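Local structure of 2-hydroxyisobutyryl-CoA synthetase (Aquincola tertiaricarbonis, 6HDY) at residues 19-23 and 145-149; 50-55 and 82-88; 296-302 and 357-363. The protein is an acyl-CoA synthetase-type protein of the ANL superfamily, with an AMP-binding enzyme domain followed by a smaller C-terminal domain. All coordinates share one frame. Residue numbers count along the deposited sequence, not the author numbering.

Contact 1: 19-23 and 145-149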
ATOM      1  N   VAL A  19      27.196  -2.704  -3.409  1.00 49.35           N
ATOM      2  CA  VAL A  19      27.032  -3.101  -2.006  1.00 49.02           C
ATOM      3  C   VAL A  19      26.274  -4.467  -1.892  1.00 53.62           C
ATOM      4  O   VAL A  19      25.531  -4.839  -2.795  1.00 53.23           O
ATOM      5  CB  VAL A  19      26.400  -1.939  -1.190  1.00 49.41           C
ATOM      6  CG1 VAL A  19      24.878  -1.912  -1.341  1.00 46.83           C
ATOM      7  CG2 VAL A  19      26.824  -1.980   0.274  1.00 48.88           C
ATOM      8  N   GLU A  20      26.511  -5.207  -0.802  1.00 51.46           N
ATOM      9  CA  GLU A  20      25.966  -6.539  -0.566  1.00 52.33           C
ATOM     10  C   GLU A  20      25.917  -6.848   0.929  1.00 55.07           C
ATOM     11  O   GLU A  20      26.714  -7.647   1.439  1.00 56.55           O
ATOM     12  CB  GLU A  20      26.847  -7.584  -1.290  1.00 56.91           C
ATOM     13  CG  GLU A  20      26.089  -8.318  -2.384  1.00 68.23           C
ATOM     14  CD  GLU A  20      26.149  -9.833  -2.326  1.00 88.61           C
ATOM     15  OE1 GLU A  20      25.071 -10.469  -2.374  1.00 85.01           O
ATOM     16  OE2 GLU A  20      27.269 -10.385  -2.222  1.00 75.77           O
ATOM     17  N   TYR A  21      24.957  -6.244   1.614  1.00 48.43           N
ATOM     18  CA  TYR A  21      24.789  -6.348   3.060  1.00 48.14           C
ATOM     19  C   TYR A  21      24.397  -7.713   3.621  1.00 53.75           C
ATOM     20  O   TYR A  21      23.502  -8.366   3.092  1.00 53.60           O
ATOM     21  CB  TYR A  21      23.770  -5.317   3.541  1.00 45.74           C
ATOM     22  CG  TYR A  21      24.244  -3.878   3.495  1.00 47.40           C
ATOM     23  CD1 TYR A  21      25.244  -3.422   4.355  1.00 50.02           C
ATOM     24  CD2 TYR A  21      23.615  -2.944   2.671  1.00 46.62           C
ATOM     25  CE1 TYR A  21      25.677  -2.098   4.321  1.00 50.40           C
ATOM     26  CE2 TYR A  21      24.007  -1.609   2.661  1.00 47.39           C
ATOM     27  CZ  TYR A  21      25.036  -1.186   3.492  1.00 57.53           C
ATOM     28  OH  TYR A  21      25.388   0.139   3.505  1.00 59.82           O
ATOM     29  N   ASP A  22      25.021  -8.095   4.755  1.00 51.87           N
ATOM     30  CA  ASP A  22      24.677  -9.289   5.524  1.00 52.83           C
ATOM     31  C   ASP A  22      23.275  -9.014   6.102  1.00 52.66           C
ATOM     32  O   ASP A  22      23.096  -8.127   6.941  1.00 49.91           O
ATOM     33  CB  ASP A  22      25.717  -9.546   6.654  1.00 57.13           C
ATOM     34  CG  ASP A  22      25.395 -10.669   7.649  1.00 66.59           C
ATOM     35  OD1 ASP A  22      24.320 -11.311   7.511  1.00 65.23           O
ATOM     36  OD2 ASP A  22      26.206 -10.892   8.577  1.00 73.59           O
ATOM     37  N   GLU A  23      22.285  -9.766   5.602  1.00 48.74           N
ATOM     38  CA  GLU A  23      20.878  -9.695   5.971  1.00 45.10           C
ATOM     39  C   GLU A  23      20.619 -10.173   7.406  1.00 52.17           C
ATOM     40  O   GLU A  23      19.570  -9.863   7.969  1.00 50.82           O
ATOM     41  CB  GLU A  23      20.025 -10.497   4.959  1.00 45.55           C
ATOM     42  CG  GLU A  23      19.983  -9.917   3.545  1.00 45.28           C
ATOM     43  CD  GLU A  23      19.369  -8.532   3.400  1.00 54.42           C
ATOM     44  OE1 GLU A  23      19.808  -7.781   2.501  1.00 48.16           O
ATOM     45  OE2 GLU A  23      18.463  -8.190   4.193  1.00 46.47           O
ATOM     46  N   ARG A 145      17.418  -3.998  -1.496  1.00 35.73           N
ATOM     47  CA  ARG A 145      18.183  -4.485  -0.333  1.00 36.94           C
ATOM     48  C   ARG A 145      19.093  -3.379   0.229  1.00 38.55           C
ATOM     49  O   ARG A 145      19.110  -3.181   1.440  1.00 38.29           O
ATOM     50  CB  ARG A 145      18.977  -5.781  -0.636  1.00 37.30           C
ATOM     51  CG  ARG A 145      18.120  -7.033  -0.975  1.00 43.07           C
ATOM     52  CD  ARG A 145      16.774  -7.150  -0.243  1.00 36.94           C
ATOM     53  NE  ARG A 145      16.867  -7.095   1.224  1.00 40.88           N
ATOM     54  CZ  ARG A 145      15.857  -6.754   2.023  1.00 49.49           C
ATOM     55  NH1 ARG A 145      14.684  -6.426   1.511  1.00 40.44           N
ATOM     56  NH2 ARG A 145      16.014  -6.750   3.342  1.00 32.22           N
ATOM     57  N   ALA A 146      19.780  -2.615  -0.646  1.00 34.68           N
ATOM     58  CA  ALA A 146      20.630  -1.487  -0.213  1.00 35.79           C
ATOM     59  C   ALA A 146      19.780  -0.420   0.537  1.00 38.60           C
ATOM     60  O   ALA A 146      20.210   0.096   1.567  1.00 38.46           O
ATOM     61  CB  ALA A 146      21.344  -0.860  -1.410  1.00 36.93           C
ATOM     62  N   ILE A 147      18.559  -0.157   0.053  1.00 32.92           N
ATOM     63  CA  ILE A 147      17.614   0.795   0.666  1.00 30.00           C
ATOM     64  C   ILE A 147      17.109   0.277   2.038  1.00 35.98           C
ATOM     65  O   ILE A 147      17.076   1.043   3.001  1.00 35.67           O
ATOM     66  CB  ILE A 147      16.420   1.099  -0.312  1.00 29.92           C
ATOM     67  CG1 ILE A 147      16.915   1.820  -1.586  1.00 28.91           C
ATOM     68  CG2 ILE A 147      15.299   1.906   0.415  1.00 26.11           C
ATOM     69  CD1 ILE A 147      15.930   1.845  -2.807  1.00 28.44           C
ATOM     70  N   ALA A 148      16.692  -1.010   2.106  1.00 33.92           N
ATOM     71  CA  ALA A 148      16.183  -1.619   3.339  1.00 33.41           C
ATOM     72  C   ALA A 148      17.235  -1.610   4.459  1.00 35.83           C
ATOM     73  O   ALA A 148      16.906  -1.306   5.607  1.00 35.83           O
ATOM     74  CB  ALA A 148      15.706  -3.040   3.070  1.00 34.48           C
ATOM     75  N   ASN A 149      18.495  -1.897   4.113  1.00 32.39           N
ATOM     76  CA  ASN A 149      19.609  -1.903   5.055  1.00 33.83           C
ATOM     77  C   ASN A 149      19.968  -0.513   5.529  1.00 38.95           C
ATOM     78  O   ASN A 149      20.111  -0.310   6.742  1.00 40.27           O
ATOM     79  CB  ASN A 149      20.807  -2.622   4.473  1.00 36.44           C
ATOM     80  CG  ASN A 149      20.659  -4.104   4.541  1.00 48.56           C
ATOM     81  OD1 ASN A 149      21.031  -4.725   5.527  1.00 42.55           O
ATOM     82  ND2 ASN A 149      20.076  -4.704   3.515  1.00 42.14           N
TER

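Contact 2: 50-55 and 82-88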
ATOM      1  N   ILE A  50      34.640   8.374   0.450  1.00 51.27           N
ATOM      2  CA  ILE A  50      33.494   8.884  -0.334  1.00 47.93           C
ATOM      3  C   ILE A  50      33.966   9.233  -1.744  1.00 51.34           C
ATOM      4  O   ILE A  50      33.345   8.799  -2.704  1.00 50.93           O
ATOM      5  CB  ILE A  50      32.768  10.063   0.373  1.00 48.35           C
ATOM      6  CG1 ILE A  50      31.946   9.547   1.562  1.00 46.72           C
ATOM      7  CG2 ILE A  50      31.883  10.868  -0.608  1.00 46.92           C
ATOM      8  CD1 ILE A  50      31.688  10.564   2.634  1.00 47.69           C
ATOM      9  N   LEU A  51      35.105   9.940  -1.854  1.00 49.57           N
ATOM     10  CA  LEU A  51      35.730  10.318  -3.125  1.00 50.81           C
ATOM     11  C   LEU A  51      36.102   9.060  -3.912  1.00 58.17           C
ATOM     12  O   LEU A  51      35.903   9.028  -5.128  1.00 57.92           O
ATOM     13  CB  LEU A  51      36.969  11.211  -2.876  1.00 52.43           C
ATOM     14  CG  LEU A  51      37.943  11.449  -4.056  1.00 58.47           C
ATOM     15  CD1 LEU A  51      37.257  12.202  -5.212  1.00 57.36           C
ATOM     16  CD2 LEU A  51      39.219  12.155  -3.592  1.00 58.55           C
ATOM     17  N   GLY A  52      36.622   8.048  -3.203  1.00 56.42           N
ATOM     18  CA  GLY A  52      36.980   6.749  -3.765  1.00 57.37           C
ATOM     19  C   GLY A  52      35.769   6.072  -4.374  1.00 56.60           C
ATOM     20  O   GLY A  52      35.816   5.607  -5.516  1.00 55.38           O
ATOM     21  N   ARG A  53      34.653   6.077  -3.630  1.00 51.32           N
ATOM     22  CA  ARG A  53      33.377   5.509  -4.074  1.00 49.18           C
ATOM     23  C   ARG A  53      32.806   6.293  -5.264  1.00 52.20           C
ATOM     24  O   ARG A  53      32.268   5.699  -6.195  1.00 51.97           O
ATOM     25  CB  ARG A  53      32.355   5.503  -2.915  1.00 45.67           C
ATOM     26  CG  ARG A  53      30.962   4.947  -3.311  1.00 47.33           C
ATOM     27  CD  ARG A  53      30.975   3.539  -3.920  1.00 41.69           C
ATOM     28  NE  ARG A  53      31.710   2.588  -3.085  1.00 40.90           N
ATOM     29  CZ  ARG A  53      31.203   1.999  -2.009  1.00 58.22           C
ATOM     30  NH1 ARG A  53      29.936   2.213  -1.658  1.00 42.13           N
ATOM     31  NH2 ARG A  53      31.945   1.175  -1.290  1.00 49.38           N
ATOM     32  N   LEU A  54      32.908   7.627  -5.192  1.00 48.79           N
ATOM     33  CA  LEU A  54      32.452   8.596  -6.187  1.00 47.74           C
ATOM     34  C   LEU A  54      33.082   8.273  -7.532  1.00 51.25           C
ATOM     35  O   LEU A  54      32.393   8.297  -8.547  1.00 51.22           O
ATOM     36  CB  LEU A  54      32.845  10.013  -5.712  1.00 47.32           C
ATOM     37  CG  LEU A  54      31.762  11.081  -5.482  1.00 48.82           C
ATOM     38  CD1 LEU A  54      30.363  10.522  -5.296  1.00 46.13           C
ATOM     39  CD2 LEU A  54      32.147  12.037  -4.370  1.00 47.01           C
ATOM     40  N   GLN A  55      34.359   7.882  -7.523  1.00 48.41           N
ATOM     41  CA  GLN A  55      35.113   7.483  -8.709  1.00 50.26           C
ATOM     42  C   GLN A  55      34.547   6.177  -9.286  1.00 53.90           C
ATOM     43  O   GLN A  55      34.321   6.087 -10.497  1.00 52.62           O
ATOM     44  CB  GLN A  55      36.607   7.338  -8.373  1.00 53.91           C
ATOM     45  CG  GLN A  55      37.265   8.675  -8.022  1.00 68.88           C
ATOM     46  CD  GLN A  55      38.592   8.506  -7.317  1.00 80.72           C
ATOM     47  OE1 GLN A  55      38.741   7.704  -6.391  1.00 71.47           O
ATOM     48  NE2 GLN A  55      39.581   9.281  -7.726  1.00 73.06           N
ATOM     49  N   LEU A  82      37.872  13.259 -11.930  1.00 59.19           N
ATOM     50  CA  LEU A  82      37.368  13.332 -10.561  1.00 58.22           C
ATOM     51  C   LEU A  82      38.577  12.960  -9.674  1.00 65.42           C
ATOM     52  O   LEU A  82      38.863  11.773  -9.488  1.00 67.89           O
ATOM     53  CB  LEU A  82      36.222  12.322 -10.358  1.00 56.66           C
ATOM     54  CG  LEU A  82      35.047  12.722  -9.469  1.00 59.41           C
ATOM     55  CD1 LEU A  82      34.191  11.510  -9.142  1.00 59.04           C
ATOM     56  CD2 LEU A  82      35.490  13.426  -8.182  1.00 59.33           C
ATOM     57  N   LYS A  83      39.325  13.968  -9.201  1.00 61.13           N
ATOM     58  CA  LYS A  83      40.537  13.736  -8.406  1.00 62.07           C
ATOM     59  C   LYS A  83      40.453  14.322  -6.996  1.00 63.29           C
ATOM     60  O   LYS A  83      41.392  14.169  -6.217  1.00 63.94           O
ATOM     61  CB  LYS A  83      41.789  14.225  -9.154  1.00 66.63           C
ATOM     62  CG  LYS A  83      42.068  13.464 -10.452  1.00 68.58           C
ATOM     63  CD  LYS A  83      43.412  13.853 -11.007  1.00 75.41           C
ATOM     64  CE  LYS A  83      43.722  13.259 -12.354  1.00 79.12           C
ATOM     65  NZ  LYS A  83      45.119  13.590 -12.761  1.00 88.30           N
ATOM     66  N   SER A  84      39.306  14.957  -6.669  1.00 57.48           N
ATOM     67  CA  SER A  84      38.978  15.570  -5.374  1.00 55.47           C
ATOM     68  C   SER A  84      37.483  15.919  -5.333  1.00 57.16           C
ATOM     69  O   SER A  84      36.833  15.940  -6.374  1.00 55.74           O
ATOM     70  CB  SER A  84      39.818  16.824  -5.134  1.00 59.13           C
ATOM     71  OG  SER A  84      39.477  17.879  -6.015  1.00 65.32           O
ATOM     72  N   LEU A  85      36.954  16.246  -4.136  1.00 52.83           N
ATOM     73  CA  LEU A  85      35.566  16.655  -3.933  1.00 50.08           C
ATOM     74  C   LEU A  85      35.303  18.013  -4.602  1.00 54.29           C
ATOM     75  O   LEU A  85      34.167  18.312  -4.987  1.00 52.87           O
ATOM     76  CB  LEU A  85      35.218  16.698  -2.429  1.00 49.12           C
ATOM     77  CG  LEU A  85      35.251  15.345  -1.677  1.00 53.63           C
ATOM     78  CD1 LEU A  85      35.078  15.552  -0.176  1.00 53.12           C
ATOM     79  CD2 LEU A  85      34.201  14.367  -2.212  1.00 53.65           C
ATOM     80  N   GLU A  86      36.370  18.815  -4.762  1.00 51.81           N
ATOM     81  CA  GLU A  86      36.327  20.109  -5.434  1.00 51.42           C
ATOM     82  C   GLU A  86      36.165  19.917  -6.956  1.00 52.92           C
ATOM     83  O   GLU A  86      35.510  20.731  -7.602  1.00 51.23           O
ATOM     84  CB  GLU A  86      37.533  21.019  -5.073  1.00 54.77           C
ATOM     85  CG  GLU A  86      38.565  20.462  -4.090  1.00 65.87           C
ATOM     86  CD  GLU A  86      38.156  20.144  -2.659  1.00 70.83           C
ATOM     87  OE1 GLU A  86      37.438  20.957  -2.031  1.00 66.04           O
ATOM     88  OE2 GLU A  86      38.597  19.087  -2.152  1.00 50.93           O
ATOM     89  N   ASP A  87      36.730  18.830  -7.515  1.00 49.92           N
ATOM     90  CA  ASP A  87      36.591  18.486  -8.939  1.00 50.40           C
ATOM     91  C   ASP A  87      35.147  18.082  -9.221  1.00 53.33           C
ATOM     92  O   ASP A  87      34.589  18.461 -10.246  1.00 53.77           O
ATOM     93  CB  ASP A  87      37.509  17.312  -9.319  1.00 53.01           C
ATOM     94  CG  ASP A  87      38.967  17.632  -9.574  1.00 55.34           C
ATOM     95  OD1 ASP A  87      39.271  18.783  -9.959  1.00 57.46           O
ATOM     96  OD2 ASP A  87      39.790  16.721  -9.462  1.00 56.30           O
ATOM     97  N   PHE A  88      34.550  17.316  -8.296  1.00 48.24           N
ATOM     98  CA  PHE A  88      33.176  16.842  -8.343  1.00 45.79           C
ATOM     99  C   PHE A  88      32.172  17.997  -8.458  1.00 49.42           C
ATOM    100  O   PHE A  88      31.342  17.980  -9.361  1.00 48.04           O
ATOM    101  CB  PHE A  88      32.889  15.992  -7.091  1.00 46.13           C
ATOM    102  CG  PHE A  88      31.670  15.107  -7.165  1.00 46.11           C
ATOM    103  CD1 PHE A  88      31.627  14.025  -8.040  1.00 49.87           C
ATOM    104  CD2 PHE A  88      30.583  15.321  -6.321  1.00 47.15           C
ATOM    105  CE1 PHE A  88      30.489  13.212  -8.118  1.00 49.69           C
ATOM    106  CE2 PHE A  88      29.467  14.477  -6.361  1.00 48.36           C
ATOM    107  CZ  PHE A  88      29.420  13.442  -7.274  1.00 47.26           C
TER

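Contact 3: 296-302 and 357-363. With SO4 (sulfate ion), chain E.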
ATOM      1  N   GLY A 296      16.465  18.773  13.631  1.00 38.42           N
ATOM      2  CA  GLY A 296      16.941  18.772  12.261  1.00 37.38           C
ATOM      3  C   GLY A 296      17.363  17.394  11.788  1.00 40.76           C
ATOM      4  O   GLY A 296      16.822  16.370  12.235  1.00 38.84           O
ATOM      5  N   MET A 297      18.336  17.364  10.864  1.00 37.08           N
ATOM      6  CA  MET A 297      18.771  16.109  10.266  1.00 35.59           C
ATOM      7  C   MET A 297      20.257  16.053  10.087  1.00 40.82           C
ATOM      8  O   MET A 297      20.869  17.070   9.829  1.00 42.02           O
ATOM      9  CB  MET A 297      18.117  15.931   8.878  1.00 35.60           C
ATOM     10  CG  MET A 297      16.599  15.884   8.903  1.00 37.81           C
ATOM     11  SD  MET A 297      15.814  15.575   7.293  1.00 39.28           S
ATOM     12  CE  MET A 297      16.067  17.104   6.485  1.00 35.68           C
ATOM     13  N   LEU A 298      20.834  14.853  10.159  1.00 36.80           N
ATOM     14  CA  LEU A 298      22.241  14.640   9.829  1.00 36.88           C
ATOM     15  C   LEU A 298      22.295  14.166   8.353  1.00 39.83           C
ATOM     16  O   LEU A 298      21.345  13.554   7.875  1.00 36.91           O
ATOM     17  CB  LEU A 298      22.851  13.542  10.715  1.00 37.10           C
ATOM     18  CG  LEU A 298      22.990  13.782  12.230  1.00 41.51           C
ATOM     19  CD1 LEU A 298      23.915  12.761  12.829  1.00 40.36           C
ATOM     20  CD2 LEU A 298      23.432  15.237  12.567  1.00 42.96           C
ATOM     21  N   CYS A 299      23.403  14.438   7.663  1.00 38.40           N
ATOM     22  CA  CYS A 299      23.659  14.006   6.293  1.00 37.42           C
ATOM     23  C   CYS A 299      24.492  12.750   6.406  1.00 38.98           C
ATOM     24  O   CYS A 299      25.689  12.849   6.643  1.00 39.75           O
ATOM     25  CB  CYS A 299      24.403  15.085   5.505  1.00 39.14           C
ATOM     26  SG  CYS A 299      23.540  16.667   5.414  1.00 43.27           S
ATOM     27  N   TRP A 300      23.865  11.573   6.258  1.00 34.53           N
ATOM     28  CA  TRP A 300      24.542  10.277   6.321  1.00 34.68           C
ATOM     29  C   TRP A 300      25.330  10.088   5.015  1.00 38.60           C
ATOM     30  O   TRP A 300      24.897   9.399   4.097  1.00 36.43           O
ATOM     31  CB  TRP A 300      23.525   9.163   6.576  1.00 32.05           C
ATOM     32  CG  TRP A 300      22.795   9.294   7.878  1.00 32.17           C
ATOM     33  CD1 TRP A 300      21.920  10.277   8.232  1.00 33.96           C
ATOM     34  CD2 TRP A 300      22.803   8.353   8.964  1.00 32.60           C
ATOM     35  NE1 TRP A 300      21.422  10.038   9.492  1.00 33.84           N
ATOM     36  CE2 TRP A 300      21.933   8.856   9.961  1.00 36.26           C
ATOM     37  CE3 TRP A 300      23.455   7.122   9.189  1.00 34.03           C
ATOM     38  CZ2 TRP A 300      21.697   8.174  11.172  1.00 35.77           C
ATOM     39  CZ3 TRP A 300      23.229   6.456  10.387  1.00 35.26           C
ATOM     40  CH2 TRP A 300      22.359   6.976  11.362  1.00 35.22           C
ATOM     41  N   GLN A 301      26.494  10.771   4.959  1.00 37.28           N
ATOM     42  CA  GLN A 301      27.395  10.944   3.821  1.00 37.29           C
ATOM     43  C   GLN A 301      27.890   9.672   3.127  1.00 40.94           C
ATOM     44  O   GLN A 301      28.120   9.710   1.915  1.00 39.19           O
ATOM     45  CB  GLN A 301      28.589  11.817   4.232  1.00 39.44           C
ATOM     46  CG  GLN A 301      28.223  13.281   4.539  1.00 42.52           C
ATOM     47  CD  GLN A 301      27.600  14.029   3.376  1.00 52.43           C
ATOM     48  OE1 GLN A 301      26.434  13.818   3.007  1.00 45.38           O
ATOM     49  NE2 GLN A 301      28.337  14.968   2.811  1.00 38.60           N
ATOM     50  N   ASP A 302      28.104   8.578   3.880  1.00 39.19           N
ATOM     51  CA  ASP A 302      28.569   7.297   3.323  1.00 40.08           C
ATOM     52  C   ASP A 302      27.433   6.459   2.708  1.00 43.36           C
ATOM     53  O   ASP A 302      27.695   5.372   2.158  1.00 45.25           O
ATOM     54  CB  ASP A 302      29.372   6.495   4.356  1.00 42.86           C
ATOM     55  CG  ASP A 302      28.633   6.330   5.658  1.00 48.40           C
ATOM     56  OD1 ASP A 302      28.597   7.303   6.443  1.00 46.29           O
ATOM     57  OD2 ASP A 302      28.054   5.244   5.876  1.00 54.65           O
ATOM     58  N   ARG A 357      27.816  11.269  16.098  1.00 49.33           N
ATOM     59  CA  ARG A 357      28.015  10.936  14.687  1.00 47.25           C
ATOM     60  C   ARG A 357      28.738  12.115  14.026  1.00 51.99           C
ATOM     61  O   ARG A 357      28.366  13.284  14.230  1.00 51.04           O
ATOM     62  CB  ARG A 357      26.690  10.587  13.986  1.00 42.53           C
ATOM     63  CG  ARG A 357      26.185   9.180  14.345  1.00 49.82           C
ATOM     64  CD  ARG A 357      24.786   8.908  13.822  1.00 42.97           C
ATOM     65  NE  ARG A 357      24.319   7.564  14.164  1.00 39.31           N
ATOM     66  CZ  ARG A 357      23.607   7.249  15.243  1.00 46.43           C
ATOM     67  NH1 ARG A 357      23.210   6.010  15.442  1.00 41.90           N
ATOM     68  NH2 ARG A 357      23.286   8.180  16.132  1.00 30.73           N
ATOM     69  N   THR A 358      29.811  11.812  13.289  1.00 49.04           N
ATOM     70  CA  THR A 358      30.665  12.823  12.646  1.00 48.79           C
ATOM     71  C   THR A 358      30.161  13.224  11.240  1.00 51.37           C
ATOM     72  O   THR A 358      30.909  13.149  10.261  1.00 52.42           O
ATOM     73  CB  THR A 358      32.084  12.278  12.597  1.00 54.56           C
ATOM     74  OG1 THR A 358      32.002  11.003  11.985  1.00 51.76           O
ATOM     75  CG2 THR A 358      32.742  12.160  13.984  1.00 53.14           C
ATOM     76  N   TYR A 359      28.896  13.664  11.150  1.00 44.83           N
ATOM     77  CA  TYR A 359      28.241  14.044   9.898  1.00 41.56           C
ATOM     78  C   TYR A 359      27.873  15.533   9.867  1.00 47.43           C
ATOM     79  O   TYR A 359      27.516  16.068  10.929  1.00 47.24           O
ATOM     80  CB  TYR A 359      26.900  13.272   9.750  1.00 38.63           C
ATOM     81  CG  TYR A 359      26.980  11.786   9.468  1.00 36.16           C
ATOM     82  CD1 TYR A 359      27.794  11.289   8.452  1.00 37.58           C
ATOM     83  CD2 TYR A 359      26.154  10.888  10.136  1.00 34.65           C
ATOM     84  CE1 TYR A 359      27.814   9.929   8.140  1.00 37.61           C
ATOM     85  CE2 TYR A 359      26.188   9.523   9.852  1.00 34.80           C
ATOM     86  CZ  TYR A 359      27.034   9.048   8.865  1.00 39.61           C
ATOM     87  OH  TYR A 359      27.091   7.700   8.611  1.00 43.05           O
ATOM     88  N   PRO A 360      27.776  16.166   8.653  1.00 43.21           N
ATOM     89  CA  PRO A 360      27.225  17.533   8.573  1.00 43.07           C
ATOM     90  C   PRO A 360      25.741  17.453   8.942  1.00 45.60           C
ATOM     91  O   PRO A 360      25.129  16.374   8.858  1.00 44.31           O
ATOM     92  CB  PRO A 360      27.381  17.907   7.092  1.00 43.95           C
ATOM     93  CG  PRO A 360      28.364  16.924   6.543  1.00 48.32           C
ATOM     94  CD  PRO A 360      28.107  15.665   7.308  1.00 43.23           C
ATOM     95  N   ARG A 361      25.180  18.573   9.382  1.00 40.91           N
ATOM     96  CA  ARG A 361      23.816  18.647   9.865  1.00 38.74           C
ATOM     97  C   ARG A 361      23.018  19.735   9.146  1.00 42.87           C
ATOM     98  O   ARG A 361      23.572  20.745   8.725  1.00 43.25           O
ATOM     99  CB  ARG A 361      23.871  18.953  11.386  1.00 37.33           C
ATOM    100  CG  ARG A 361      22.563  18.819  12.152  1.00 33.89           C
ATOM    101  CD  ARG A 361      22.798  19.041  13.635  1.00 39.73           C
ATOM    102  NE  ARG A 361      21.668  18.574  14.447  1.00 45.92           N
ATOM    103  CZ  ARG A 361      21.640  18.570  15.777  1.00 59.84           C
ATOM    104  NH1 ARG A 361      22.685  19.006  16.475  1.00 48.30           N
ATOM    105  NH2 ARG A 361      20.559  18.148  16.422  1.00 43.05           N
ATOM    106  N   LEU A 362      21.702  19.532   9.067  1.00 38.33           N
ATOM    107  CA  LEU A 362      20.696  20.475   8.608  1.00 37.67           C
ATOM    108  C   LEU A 362      19.926  20.791   9.913  1.00 43.99           C
ATOM    109  O   LEU A 362      18.934  20.116  10.225  1.00 42.51           O
ATOM    110  CB  LEU A 362      19.794  19.870   7.517  1.00 35.12           C
ATOM    111  CG  LEU A 362      20.498  19.178   6.331  1.00 38.99           C
ATOM    112  CD1 LEU A 362      19.480  18.658   5.313  1.00 36.82           C
ATOM    113  CD2 LEU A 362      21.506  20.102   5.644  1.00 41.56           C
ATOM    114  N   PRO A 363      20.437  21.762  10.729  1.00 43.35           N
ATOM    115  CA  PRO A 363      19.837  22.031  12.054  1.00 43.95           C
ATOM    116  C   PRO A 363      18.364  22.423  12.095  1.00 48.98           C
ATOM    117  O   PRO A 363      17.720  22.287  13.150  1.00 50.12           O
ATOM    118  CB  PRO A 363      20.702  23.167  12.605  1.00 47.84           C
ATOM    119  CG  PRO A 363      21.950  23.105  11.851  1.00 52.37           C
ATOM    120  CD  PRO A 363      21.605  22.634  10.495  1.00 46.27           C
TER
HETATM  121  S   SO4 E 504      22.801  20.553  19.529  1.00118.36           S
HETATM  122  O1  SO4 E 504      24.036  20.263  18.789  1.00117.24           O
HETATM  123  O2  SO4 E 504      21.711  19.673  19.108  1.00118.32           O
HETATM  124  O3  SO4 E 504      23.031  20.345  20.959  1.00118.90           O
HETATM  125  O4  SO4 E 504      22.413  21.941  19.276  1.00118.97           O

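Contact 1: 19-23 and 145-149
A loop from the N-terminal region is pinned to one side of helix 141-157 here, by a small apolar touch at one end and a charged cluster at the other. Residues 19-22 run in extended form past the helix, with Val19 set against Ala146 and Tyr21 against Asn149. Val19 CG1 meets Ala146 CB at 3.7 Å, and the Tyr21 ring leans on the helix with CD2 3.4 Å from Asn149 CB. Glu23 closes the far end. Its CA-to-CB bond points sideways, but the side chain bends round so that the carboxylate faces Arg145 in a two-pronged salt bridge: Arg145 NE donates to Glu23 OE1 at 3.3 Å and Arg145 NH2 to Glu23 OE2 at 3.0 Å, the latter approached at the guanidinium edge. In this AMP-binding enzyme domain the helix follows directly on strand 136-140, and Arg145 and Ala148 pack against helix 176-187. Asn149 joins the two kinds of contact: ND2 donates to Glu23 OE1 at 3.3 Å and, one helical turn back, to Arg145 O at 2.7 Å, while its OD1 accepts from Arg187. The Tyr21 hydroxyl is taken by Glu331, and the backbone carbonyl of Glu23 accepts from Arg189.

Contact 2: 50-55 and 82-88
Leu51 and Leu54 of helix 43-64 point into a cluster formed by Leu82, Leu85 and Phe88, where, in the AMP-binding enzyme domain, helix 43-64 packs against the N-capped start of helix 85-91. Leu51 CD1 lies 3.7 Å from Leu82 CD2, and Leu54 CD2 lies 3.8 Å from Leu85 CD2. Leu54 CG sits over the face of the Phe88 ring, 3.8 Å from its centroid and 20° off the normal, a CH-pi contact. Tyr305 of strand 304-310 touches Leu54 and Leu85, and Thr328 of strand 322-329 touches Leu54 and Phe88, so the cluster rests on the antiparallel sheet containing both strands. Ser84 is the N-cap of helix 85-91: its OG accepts from Asp87 N at 3.3 Å. Asp87 OD2 in turn accepts from Lys83 N at 2.8 Å, a bond that spans the turn leading into the helix, and its other oxygen, OD1, forms a salt bridge with Arg91. At the polar edge, Gln55 reaches across beside the leucines, where its NE2 donates to Leu82 O at 3.1 Å.

Contact 3: 296-302 and 357-363
Two short antiparallel strands, 297-299 and 361-362, pair here, and the Trp300-Tyr359 aromatic pair continues the contact beyond them. Met297 and Leu362 form a hydrogen-bonded pair: Met297 N donates to Leu362 O at 2.9 Å and Leu362 N to Met297 O at 2.7 Å. Leu298 and Arg361 are the adjacent non-hydrogen-bonded pair, and Cys299 N then donates to Pro360 O at 2.9 Å. At Gly296 the two backbones run so close that a side chain would collide with Leu362 O, which approaches Gly296 CA to 3.2 Å. Past the strands, Trp300 centres an inverse gamma turn and places its CA over the Tyr359 ring, 3.8 Å from the centroid, in a CH-pi contact. The Tyr359 hydroxyl donates to Asp302 OD1 at 2.7 Å; Asp302 OD2 makes salt bridges with Arg38 and Arg153. Trp300 NE1 is satisfied by Ala288 O, Gln301 OE1 by Thr306 N, and Arg357 NE by Glu39. Arg361 donates from NH2 to Asp295 O and from NH1 to O2 of a sulfate ion at 2.9 Å, the sulfate probably coming from the crystallisation liquor. The side chain of Met297 comes within about 4 Å of the bound 8LQ, placing this strand beside the ligand pocket. Strand 297-299 lies between 287-288 and 361-362 in a three-stranded antiparallel sheet, while helices 36-40, 43-64 and 141-157 border the Trp300 and Tyr359 end.

Contact 1 opens first along the sequence, at 19-23, and contact 2 opens and closes within its span; contact 1 closes at 145-149, before contact 3 opens at 296-302. Their centres lie 19 to 23 Å apart. Contacts 2 and 3 touch directly, Ile50 CD1 packing on Gln301 CB at 3.7 Å, so helix 43-64 serves both. Contact 1 comes within about 5 Å of contact 2 and 6 Å of contact 3 (nearest atoms) without touching either. Helix 141-157 ties contact 1 to contact 3, carrying Arg145 and Asn149 to the loop and Arg153 to Asp302. The N-terminal loop and helices are thus bound to the body that holds the ligand pocket, beside which contact 3 lies.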